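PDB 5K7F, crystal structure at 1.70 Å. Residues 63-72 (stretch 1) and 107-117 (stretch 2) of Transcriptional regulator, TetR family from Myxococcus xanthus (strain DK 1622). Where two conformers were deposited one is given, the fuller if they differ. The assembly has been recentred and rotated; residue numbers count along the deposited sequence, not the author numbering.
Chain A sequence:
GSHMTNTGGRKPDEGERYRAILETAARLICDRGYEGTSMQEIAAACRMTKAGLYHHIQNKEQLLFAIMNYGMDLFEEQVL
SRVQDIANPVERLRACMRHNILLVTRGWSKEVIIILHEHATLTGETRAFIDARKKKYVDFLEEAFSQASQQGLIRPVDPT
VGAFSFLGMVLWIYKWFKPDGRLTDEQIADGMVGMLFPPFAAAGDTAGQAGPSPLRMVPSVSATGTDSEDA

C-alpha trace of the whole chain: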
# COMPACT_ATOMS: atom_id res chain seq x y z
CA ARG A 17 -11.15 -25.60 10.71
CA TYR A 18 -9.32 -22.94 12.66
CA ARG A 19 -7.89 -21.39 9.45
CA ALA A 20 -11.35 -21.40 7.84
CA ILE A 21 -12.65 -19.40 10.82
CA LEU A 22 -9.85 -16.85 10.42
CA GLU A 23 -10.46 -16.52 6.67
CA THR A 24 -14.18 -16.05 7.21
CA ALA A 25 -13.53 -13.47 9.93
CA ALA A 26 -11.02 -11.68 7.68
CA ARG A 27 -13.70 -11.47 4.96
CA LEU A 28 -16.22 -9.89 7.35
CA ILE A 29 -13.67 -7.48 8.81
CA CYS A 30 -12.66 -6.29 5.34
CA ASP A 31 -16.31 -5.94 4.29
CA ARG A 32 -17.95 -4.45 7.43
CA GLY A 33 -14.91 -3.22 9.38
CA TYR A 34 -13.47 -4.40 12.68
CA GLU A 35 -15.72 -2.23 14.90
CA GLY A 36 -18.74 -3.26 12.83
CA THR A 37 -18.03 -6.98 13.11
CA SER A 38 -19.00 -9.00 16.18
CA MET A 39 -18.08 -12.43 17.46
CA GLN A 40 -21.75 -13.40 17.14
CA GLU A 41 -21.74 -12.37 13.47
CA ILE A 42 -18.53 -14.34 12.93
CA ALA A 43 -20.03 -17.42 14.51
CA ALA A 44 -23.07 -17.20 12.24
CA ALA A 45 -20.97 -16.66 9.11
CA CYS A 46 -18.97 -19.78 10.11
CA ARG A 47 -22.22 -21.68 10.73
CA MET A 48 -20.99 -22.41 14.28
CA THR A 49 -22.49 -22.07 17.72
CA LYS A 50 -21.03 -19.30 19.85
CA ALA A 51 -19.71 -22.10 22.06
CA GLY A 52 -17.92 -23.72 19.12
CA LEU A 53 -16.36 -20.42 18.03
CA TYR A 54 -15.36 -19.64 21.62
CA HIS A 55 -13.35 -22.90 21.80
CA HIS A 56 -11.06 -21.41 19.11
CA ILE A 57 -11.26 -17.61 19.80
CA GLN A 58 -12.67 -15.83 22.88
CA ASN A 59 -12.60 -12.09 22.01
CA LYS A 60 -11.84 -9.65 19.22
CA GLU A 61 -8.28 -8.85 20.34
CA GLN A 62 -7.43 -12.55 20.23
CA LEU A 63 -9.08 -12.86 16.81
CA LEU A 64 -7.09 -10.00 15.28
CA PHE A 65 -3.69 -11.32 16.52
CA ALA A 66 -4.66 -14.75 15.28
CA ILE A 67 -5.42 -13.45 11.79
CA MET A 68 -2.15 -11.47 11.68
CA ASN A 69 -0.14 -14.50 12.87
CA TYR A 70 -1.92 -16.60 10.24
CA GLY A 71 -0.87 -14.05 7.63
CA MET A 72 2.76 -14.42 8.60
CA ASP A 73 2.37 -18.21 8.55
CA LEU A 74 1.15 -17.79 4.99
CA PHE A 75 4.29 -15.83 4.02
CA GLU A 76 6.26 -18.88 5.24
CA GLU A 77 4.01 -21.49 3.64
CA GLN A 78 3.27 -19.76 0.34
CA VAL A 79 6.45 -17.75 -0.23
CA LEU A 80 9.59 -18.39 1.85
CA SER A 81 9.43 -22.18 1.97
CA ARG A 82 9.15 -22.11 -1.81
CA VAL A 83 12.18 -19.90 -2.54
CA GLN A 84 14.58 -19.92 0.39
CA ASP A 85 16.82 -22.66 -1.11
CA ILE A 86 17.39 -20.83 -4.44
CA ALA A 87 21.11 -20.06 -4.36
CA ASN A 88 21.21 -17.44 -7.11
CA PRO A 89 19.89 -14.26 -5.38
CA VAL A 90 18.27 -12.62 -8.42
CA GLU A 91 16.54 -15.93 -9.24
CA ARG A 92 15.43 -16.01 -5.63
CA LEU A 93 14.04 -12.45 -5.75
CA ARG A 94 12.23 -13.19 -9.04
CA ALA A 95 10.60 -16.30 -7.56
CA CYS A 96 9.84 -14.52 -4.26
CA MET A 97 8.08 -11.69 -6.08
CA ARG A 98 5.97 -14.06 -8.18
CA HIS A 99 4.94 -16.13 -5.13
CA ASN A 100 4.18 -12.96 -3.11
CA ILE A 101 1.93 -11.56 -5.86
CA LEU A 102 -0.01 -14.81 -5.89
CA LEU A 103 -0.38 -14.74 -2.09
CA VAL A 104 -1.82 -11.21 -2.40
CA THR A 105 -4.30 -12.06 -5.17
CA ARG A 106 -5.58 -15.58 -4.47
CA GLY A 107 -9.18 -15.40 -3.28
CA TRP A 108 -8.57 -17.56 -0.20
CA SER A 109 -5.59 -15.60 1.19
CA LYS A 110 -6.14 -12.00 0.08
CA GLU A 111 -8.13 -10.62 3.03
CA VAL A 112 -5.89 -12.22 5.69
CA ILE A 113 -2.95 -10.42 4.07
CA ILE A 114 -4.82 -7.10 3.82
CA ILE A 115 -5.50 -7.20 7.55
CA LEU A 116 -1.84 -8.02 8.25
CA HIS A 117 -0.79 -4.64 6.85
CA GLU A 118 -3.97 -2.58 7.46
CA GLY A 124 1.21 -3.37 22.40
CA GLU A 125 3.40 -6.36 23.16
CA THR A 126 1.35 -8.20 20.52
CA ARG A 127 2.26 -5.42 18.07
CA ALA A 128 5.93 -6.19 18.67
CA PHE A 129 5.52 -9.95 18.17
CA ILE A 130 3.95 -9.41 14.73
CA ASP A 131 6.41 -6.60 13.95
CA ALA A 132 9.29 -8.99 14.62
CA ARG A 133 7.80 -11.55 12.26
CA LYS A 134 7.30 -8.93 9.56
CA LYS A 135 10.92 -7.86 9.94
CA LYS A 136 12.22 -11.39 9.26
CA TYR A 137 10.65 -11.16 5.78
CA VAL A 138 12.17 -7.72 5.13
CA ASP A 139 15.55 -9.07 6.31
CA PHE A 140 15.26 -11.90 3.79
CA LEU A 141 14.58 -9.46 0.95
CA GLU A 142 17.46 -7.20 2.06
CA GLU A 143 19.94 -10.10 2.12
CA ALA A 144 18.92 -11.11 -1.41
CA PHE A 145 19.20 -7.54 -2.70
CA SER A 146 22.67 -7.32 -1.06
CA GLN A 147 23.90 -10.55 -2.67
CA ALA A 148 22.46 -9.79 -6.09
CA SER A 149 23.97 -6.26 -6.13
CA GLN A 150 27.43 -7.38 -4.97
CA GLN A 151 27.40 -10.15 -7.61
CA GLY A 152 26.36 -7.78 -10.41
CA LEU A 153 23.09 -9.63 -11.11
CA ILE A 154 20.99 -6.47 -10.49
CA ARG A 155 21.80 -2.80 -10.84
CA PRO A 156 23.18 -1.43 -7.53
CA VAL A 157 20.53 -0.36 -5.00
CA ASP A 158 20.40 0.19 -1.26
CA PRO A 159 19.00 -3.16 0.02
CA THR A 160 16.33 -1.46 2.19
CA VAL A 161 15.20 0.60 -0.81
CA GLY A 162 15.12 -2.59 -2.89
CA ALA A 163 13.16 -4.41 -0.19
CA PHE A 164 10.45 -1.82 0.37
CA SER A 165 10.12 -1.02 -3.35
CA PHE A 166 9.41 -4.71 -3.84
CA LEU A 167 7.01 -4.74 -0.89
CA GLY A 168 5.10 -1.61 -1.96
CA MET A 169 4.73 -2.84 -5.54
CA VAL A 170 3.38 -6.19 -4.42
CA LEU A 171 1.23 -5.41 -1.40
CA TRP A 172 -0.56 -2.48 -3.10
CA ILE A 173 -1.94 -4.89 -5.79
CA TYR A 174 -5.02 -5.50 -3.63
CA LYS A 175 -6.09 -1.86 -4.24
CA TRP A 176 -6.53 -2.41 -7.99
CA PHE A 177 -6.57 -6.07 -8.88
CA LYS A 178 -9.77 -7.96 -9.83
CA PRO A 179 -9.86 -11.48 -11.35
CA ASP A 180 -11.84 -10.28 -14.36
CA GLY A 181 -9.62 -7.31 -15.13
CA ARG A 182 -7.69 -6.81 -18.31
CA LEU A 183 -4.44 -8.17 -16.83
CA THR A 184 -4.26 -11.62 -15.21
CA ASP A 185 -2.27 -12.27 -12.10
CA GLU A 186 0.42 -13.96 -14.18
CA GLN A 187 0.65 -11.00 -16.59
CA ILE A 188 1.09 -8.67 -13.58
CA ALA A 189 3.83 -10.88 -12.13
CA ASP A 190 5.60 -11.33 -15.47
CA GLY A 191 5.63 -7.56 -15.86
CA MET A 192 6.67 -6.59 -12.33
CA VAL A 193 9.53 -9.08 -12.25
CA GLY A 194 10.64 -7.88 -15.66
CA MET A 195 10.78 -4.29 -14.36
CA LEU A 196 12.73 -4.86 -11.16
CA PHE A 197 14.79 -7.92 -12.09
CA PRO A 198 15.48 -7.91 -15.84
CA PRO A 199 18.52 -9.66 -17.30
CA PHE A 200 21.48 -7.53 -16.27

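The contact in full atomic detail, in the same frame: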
# COMPACT_ATOMS: atom_id res chain seq x y z
N LEU A 63 -8.80 -12.58 18.22
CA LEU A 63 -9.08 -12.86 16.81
C LEU A 63 -8.12 -12.11 15.89
O LEU A 63 -7.60 -12.67 14.92
CB LEU A 63 -10.52 -12.47 16.47
CG LEU A 63 -10.92 -12.61 15.00
CD1 LEU A 63 -10.90 -14.07 14.50
CD2 LEU A 63 -12.29 -12.00 14.80
N LEU A 64 -7.94 -10.82 16.15
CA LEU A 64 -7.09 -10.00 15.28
C LEU A 64 -5.64 -10.52 15.25
O LEU A 64 -5.06 -10.70 14.18
CB LEU A 64 -7.17 -8.54 15.74
CG LEU A 64 -6.43 -7.50 14.91
CD1 LEU A 64 -6.88 -7.61 13.44
CD2 LEU A 64 -6.68 -6.11 15.46
N PHE A 65 -5.05 -10.77 16.43
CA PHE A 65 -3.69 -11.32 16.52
C PHE A 65 -3.60 -12.67 15.83
O PHE A 65 -2.58 -13.00 15.20
CB PHE A 65 -3.33 -11.45 17.99
CG PHE A 65 -1.99 -12.07 18.27
CD1 PHE A 65 -0.86 -11.69 17.59
CD2 PHE A 65 -1.86 -13.00 19.29
CE1 PHE A 65 0.36 -12.24 17.90
CE2 PHE A 65 -0.65 -13.55 19.59
CZ PHE A 65 0.46 -13.16 18.91
N ALA A 66 -4.64 -13.46 15.95
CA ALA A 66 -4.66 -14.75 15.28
C ALA A 66 -4.62 -14.58 13.76
O ALA A 66 -3.92 -15.33 13.05
CB ALA A 66 -5.91 -15.50 15.69
N ILE A 67 -5.41 -13.64 13.24
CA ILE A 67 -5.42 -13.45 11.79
C ILE A 67 -4.05 -12.97 11.35
O ILE A 67 -3.50 -13.48 10.36
CB ILE A 67 -6.54 -12.50 11.34
CG1 ILE A 67 -7.92 -13.12 11.58
CG2 ILE A 67 -6.42 -12.16 9.83
CD1 ILE A 67 -9.06 -12.13 11.46
N MET A 68 -3.46 -11.99 12.08
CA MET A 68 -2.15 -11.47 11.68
C MET A 68 -1.07 -12.55 11.78
O MET A 68 -0.20 -12.66 10.90
CB MET A 68 -1.85 -10.20 12.50
CG MET A 68 -2.84 -9.09 12.19
SD MET A 68 -2.47 -7.54 13.06
CE MET A 68 -1.03 -7.06 12.13
N ASN A 69 -1.09 -13.39 12.80
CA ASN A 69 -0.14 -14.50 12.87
C ASN A 69 -0.37 -15.50 11.74
O ASN A 69 0.59 -16.08 11.21
CB ASN A 69 -0.26 -15.20 14.21
CG ASN A 69 0.66 -14.62 15.24
OD1 ASN A 69 1.76 -14.13 14.94
ND2 ASN A 69 0.25 -14.71 16.48
N TYR A 70 -1.63 -15.71 11.36
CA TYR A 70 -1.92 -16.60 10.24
C TYR A 70 -1.34 -16.02 8.97
O TYR A 70 -0.74 -16.74 8.16
CB TYR A 70 -3.42 -16.81 10.11
CG TYR A 70 -3.86 -17.73 8.96
CD1 TYR A 70 -3.10 -18.82 8.58
CD2 TYR A 70 -5.02 -17.48 8.24
CE1 TYR A 70 -3.48 -19.63 7.53
CE2 TYR A 70 -5.39 -18.31 7.18
CZ TYR A 70 -4.63 -19.36 6.84
OH TYR A 70 -4.98 -20.18 5.78
N GLY A 71 -1.43 -14.68 8.81
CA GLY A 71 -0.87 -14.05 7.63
C GLY A 71 0.63 -14.25 7.55
O GLY A 71 1.20 -14.45 6.46
N MET A 72 1.31 -14.17 8.68
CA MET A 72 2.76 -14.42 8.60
C MET A 72 3.08 -15.88 8.36
O MET A 72 4.11 -16.20 7.74
CB MET A 72 3.44 -13.94 9.86
CG MET A 72 3.50 -12.39 10.01
SD MET A 72 3.89 -11.46 8.50
CE MET A 72 5.52 -12.08 8.09
N GLY A 107 -7.98 -15.67 -4.05
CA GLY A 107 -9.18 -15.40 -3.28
C GLY A 107 -9.10 -15.85 -1.83
O GLY A 107 -9.56 -15.14 -0.93
N TRP A 108 -8.52 -17.04 -1.56
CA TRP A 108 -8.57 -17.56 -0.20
C TRP A 108 -7.64 -16.86 0.77
O TRP A 108 -7.89 -16.89 1.97
CB TRP A 108 -8.31 -19.08 -0.14
CG TRP A 108 -6.98 -19.57 -0.57
CD1 TRP A 108 -6.61 -19.99 -1.82
CD2 TRP A 108 -5.81 -19.71 0.25
NE1 TRP A 108 -5.29 -20.38 -1.83
CE2 TRP A 108 -4.79 -20.25 -0.56
CE3 TRP A 108 -5.55 -19.48 1.61
CZ2 TRP A 108 -3.51 -20.52 -0.07
CZ3 TRP A 108 -4.26 -19.76 2.10
CH2 TRP A 108 -3.27 -20.26 1.26
N SER A 109 -6.57 -16.20 0.30
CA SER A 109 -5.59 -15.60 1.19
C SER A 109 -5.65 -14.08 1.23
O SER A 109 -5.07 -13.48 2.13
CB SER A 109 -4.18 -16.05 0.78
OG SER A 109 -3.94 -15.74 -0.58
N LYS A 110 -6.36 -13.43 0.30
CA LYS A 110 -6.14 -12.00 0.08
C LYS A 110 -6.58 -11.14 1.26
O LYS A 110 -5.95 -10.13 1.55
CB LYS A 110 -6.85 -11.55 -1.21
CG LYS A 110 -8.33 -11.67 -1.23
CD LYS A 110 -8.86 -11.57 -2.66
CE LYS A 110 -10.39 -11.61 -2.68
NZ LYS A 110 -10.98 -10.34 -2.19
N GLU A 111 -7.67 -11.49 1.96
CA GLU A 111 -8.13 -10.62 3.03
C GLU A 111 -7.30 -10.79 4.30
O GLU A 111 -7.09 -9.81 5.02
CB GLU A 111 -9.60 -10.86 3.35
CG GLU A 111 -10.50 -10.40 2.24
CD GLU A 111 -10.97 -11.53 1.36
OE1 GLU A 111 -10.59 -12.70 1.61
OE2 GLU A 111 -11.71 -11.24 0.41
N VAL A 112 -6.85 -12.02 4.59
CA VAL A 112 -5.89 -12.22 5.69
C VAL A 112 -4.68 -11.29 5.50
O VAL A 112 -4.23 -10.64 6.45
CB VAL A 112 -5.46 -13.71 5.77
CG1 VAL A 112 -4.31 -13.94 6.77
CG2 VAL A 112 -6.64 -14.57 6.19
N ILE A 113 -4.17 -11.20 4.28
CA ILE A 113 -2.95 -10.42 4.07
C ILE A 113 -3.25 -8.92 4.16
O ILE A 113 -2.44 -8.13 4.64
CB ILE A 113 -2.31 -10.80 2.72
CG1 ILE A 113 -2.04 -12.33 2.63
CG2 ILE A 113 -1.07 -9.97 2.42
CD1 ILE A 113 -1.10 -12.92 3.73
N ILE A 114 -4.42 -8.50 3.67
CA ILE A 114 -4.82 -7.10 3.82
C ILE A 114 -4.83 -6.70 5.29
O ILE A 114 -4.34 -5.62 5.67
CB ILE A 114 -6.20 -6.91 3.16
CG1 ILE A 114 -6.05 -7.07 1.65
CG2 ILE A 114 -6.83 -5.58 3.56
CD1 ILE A 114 -7.38 -7.11 0.93
N ILE A 115 -5.39 -7.56 6.14
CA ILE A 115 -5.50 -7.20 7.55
C ILE A 115 -4.12 -7.13 8.19
O ILE A 115 -3.86 -6.26 9.04
CB ILE A 115 -6.44 -8.17 8.27
CG1 ILE A 115 -7.88 -7.87 7.86
CG2 ILE A 115 -6.27 -8.09 9.78
CD1 ILE A 115 -8.82 -9.00 8.16
N LEU A 116 -3.22 -8.02 7.77
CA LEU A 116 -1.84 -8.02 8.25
C LEU A 116 -1.18 -6.65 8.14
O LEU A 116 -0.37 -6.27 9.00
CB LEU A 116 -1.05 -9.05 7.45
CG LEU A 116 0.41 -9.22 7.79
CD1 LEU A 116 0.61 -9.55 9.28
CD2 LEU A 116 0.92 -10.33 6.88
N HIS A 117 -1.47 -5.90 7.08
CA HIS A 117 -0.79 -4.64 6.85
C HIS A 117 -1.72 -3.44 6.95
O HIS A 117 -1.25 -2.29 6.81
CB HIS A 117 -0.09 -4.68 5.48
CG HIS A 117 1.15 -5.51 5.49
ND1 HIS A 117 2.32 -5.08 6.10
CD2 HIS A 117 1.41 -6.76 5.03
CE1 HIS A 117 3.24 -6.02 5.99
NE2 HIS A 117 2.71 -7.05 5.35

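Stretch 1 (63-72) is helical throughout, part of a longer helix; in stretch 2 the helix spans 110-117. The two axes approach to 8.4 Å, their N-to-C directions 110° apart, so the contact is a steep crossing. No hydrogen bond or salt bridge links the stretches; apolar packing buries 533 Å², summed over both sides. The backbones come nearest at Met68 and Leu116 (CA to CA 4.9 Å) and at Gly71 and Ile113 (CA to CA 5.5 Å). Gly71 suits this close passage: a CB there would lie 3.2 Å from Leu116 CD2, and its bare CA instead receives Val112 CG1 at 3.5 Å. Val112 points toward stretch 1, and the same CG1 lies 4.1 Å from Ile67 CG2 and 3.9 Å from Tyr70 CD2. One turn on, Ile115 also points toward stretch 1, its CG2 meeting Leu64 CD1 at 3.7 Å and Ile67 CG2 at 4.1 Å. Leu116, the residue most covered, starts sideways but reaches in with its t, p rotamer: CD1 sits 4.1 Å from Met68 CB, CD2 3.6 Å from Met72 SD. The flexible Met68 chain bends at chi3 (p), bringing CE within 3.3 Å of Leu116 O. At the more exposed margin, Tyr70 OH approaches Trp108 CZ3 at 3.8 Å, while its hydrogen bonding is satisfied elsewhere in the structure.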